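Local coordinates for putative uncharacterized protein (Coprinopsis cinerea, PDB 3W9A) that is a fungal family 131 glycoside hydrolase that probably cleaves beta-glucans through its beta-jelly-roll catalytic domain, at residues K183-Q186 with N187-A190. Residues are numbered along the deposited sequence; the frame is centred on the assembly and turned at random.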
ATOM      1  N   LYS A 183       1.377  15.167 -10.032  1.00 16.91           N
ATOM      2  CA  LYS A 183       0.551  15.560  -8.895  1.00 17.12           C
ATOM      3  C   LYS A 183      -0.897  15.806  -9.352  1.00 17.76           C
ATOM      4  O   LYS A 183      -1.197  16.809  -9.991  1.00 17.89           O
ATOM      5  CB  LYS A 183       1.125  16.791  -8.188  1.00 16.94           C
ATOM      6  CG  LYS A 183       0.492  17.045  -6.829  1.00 17.02           C
ATOM      7  CD  LYS A 183       1.255  18.069  -5.994  1.00 16.77           C
ATOM      8  CE  LYS A 183       0.716  18.135  -4.564  1.00 16.58           C
ATOM      9  NZ  LYS A 183       1.611  18.857  -3.608  1.00 16.20           N
ATOM     10  N   VAL A 184      -1.785  14.877  -9.019  1.00 17.68           N
ATOM     11  CA  VAL A 184      -3.179  14.904  -9.496  1.00 17.87           C
ATOM     12  C   VAL A 184      -4.133  15.524  -8.479  1.00 18.02           C
ATOM     13  O   VAL A 184      -5.224  15.988  -8.830  1.00 18.90           O
ATOM     14  CB  VAL A 184      -3.670  13.485  -9.876  1.00 17.83           C
ATOM     15  CG1 VAL A 184      -3.029  13.044 -11.183  1.00 17.61           C
ATOM     16  CG2 VAL A 184      -3.370  12.477  -8.765  1.00 17.52           C
ATOM     17  N   VAL A 185      -3.732  15.547  -7.212  1.00 17.84           N
ATOM     18  CA  VAL A 185      -4.505  16.254  -6.197  1.00 17.72           C
ATOM     19  C   VAL A 185      -3.579  17.131  -5.352  1.00 18.11           C
ATOM     20  O   VAL A 185      -2.664  16.639  -4.683  1.00 16.77           O
ATOM     21  CB  VAL A 185      -5.337  15.309  -5.293  1.00 17.55           C
ATOM     22  CG1 VAL A 185      -6.194  16.123  -4.327  1.00 17.94           C
ATOM     23  CG2 VAL A 185      -6.222  14.379  -6.124  1.00 17.39           C
ATOM     24  N   GLN A 186      -3.844  18.437  -5.395  1.00 18.35           N
ATOM     25  CA  GLN A 186      -3.151  19.403  -4.557  1.00 18.95           C
ATOM     26  C   GLN A 186      -3.486  19.113  -3.121  1.00 19.00           C
ATOM     27  O   GLN A 186      -4.541  18.548  -2.836  1.00 17.98           O
ATOM     28  CB  GLN A 186      -3.591  20.830  -4.893  1.00 19.25           C
ATOM     29  CG  GLN A 186      -3.144  21.313  -6.254  1.00 19.58           C
ATOM     30  CD  GLN A 186      -1.652  21.212  -6.428  1.00 20.25           C
ATOM     31  OE1 GLN A 186      -0.887  21.707  -5.595  1.00 20.59           O
ATOM     32  NE2 GLN A 186      -1.220  20.553  -7.495  1.00 20.20           N
ATOM     33  N   ASN A 187      -2.612  19.541  -2.214  1.00 19.55           N
ATOM     34  CA  ASN A 187      -2.740  19.171  -0.798  1.00 19.37           C
ATOM     35  C   ASN A 187      -4.023  19.713  -0.185  1.00 19.52           C
ATOM     36  O   ASN A 187      -4.416  20.844  -0.461  1.00 19.87           O
ATOM     37  CB  ASN A 187      -1.516  19.624   0.009  1.00 19.27           C
ATOM     38  CG  ASN A 187      -0.386  18.613  -0.024  1.00 19.58           C
ATOM     39  OD1 ASN A 187       0.135  18.207   1.016  1.00 20.49           O
ATOM     40  ND2 ASN A 187      -0.016  18.188  -1.203  1.00 18.57           N
ATOM     41  N   VAL A 188      -4.677  18.882   0.625  1.00 19.66           N
ATOM     42  CA  VAL A 188      -5.929  19.232   1.301  1.00 19.69           C
ATOM     43  C   VAL A 188      -5.772  18.962   2.795  1.00 19.75           C
ATOM     44  O   VAL A 188      -4.970  18.105   3.178  1.00 19.47           O
ATOM     45  CB  VAL A 188      -7.135  18.419   0.752  1.00 20.69           C
ATOM     46  CG1 VAL A 188      -7.233  18.551  -0.764  1.00 20.77           C
ATOM     47  CG2 VAL A 188      -7.053  16.949   1.144  1.00 20.29           C
ATOM     48  N   PRO A 189      -6.524  19.681   3.644  1.00 20.14           N
ATOM     49  CA  PRO A 189      -6.343  19.459   5.080  1.00 20.10           C
ATOM     50  C   PRO A 189      -6.719  18.062   5.562  1.00 19.30           C
ATOM     51  O   PRO A 189      -7.692  17.477   5.102  1.00 18.85           O
ATOM     52  CB  PRO A 189      -7.255  20.516   5.720  1.00 20.78           C
ATOM     53  CG  PRO A 189      -7.320  21.616   4.710  1.00 20.69           C
ATOM     54  CD  PRO A 189      -7.305  20.910   3.377  1.00 20.56           C
ATOM     55  N   ALA A 190      -5.922  17.535   6.482  1.00 19.32           N
ATOM     56  CA  ALA A 190      -6.256  16.296   7.164  1.00 18.56           C
ATOM     57  C   ALA A 190      -5.460  16.225   8.440  1.00 18.36           C
ATOM     58  O   ALA A 190      -4.419  16.878   8.570  1.00 18.22           O
ATOM     59  CB  ALA A 190      -5.947  15.091   6.280  1.00 18.93           C
TER
HETATM   60  O   HOH W   1      -0.272  21.095  -3.026  1.00 17.59           O
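Lys183 and Asn187 meet in a local surface contact within one continuous edge strand, 182-189, where the chain turns a corner at Val185 beside its hairpin partner, strand 169-176. The lysine chain is fully extended, with CG anti to the backbone N (chi1 -167°), and runs along the bend until it crosses the asparagine side chain at about a right angle. Its ammonium is held by a salt bridge to Asp162, which helps fix its position. A single water ties the corner together: it accepts from Lys183 NZ at 3.0 Å and from the backbone Asn187 N at 2.9 Å, while donating to Gln186 OE1 at 2.7 Å. A bend at chi2 (-56°) folds the glutamine amide back to reach this water. Apolar contact is slighter, limited to Val185 CG1 lying 4.4 Å from Val188 CG1. Separately, Val188 CG1 lies 3.4 Å from the carbonyl O of Gln186. These two valines also touch Arg146 of strand 144-150, linking the corner to the other sheet. Antiparallel pairing continues at Val188 with Val170, whereas Val184 and Val185, both bonded through their backbones to Leu172, form a classic beta bulge where an edge strand of the GH131 beta-jelly roll turns its corner.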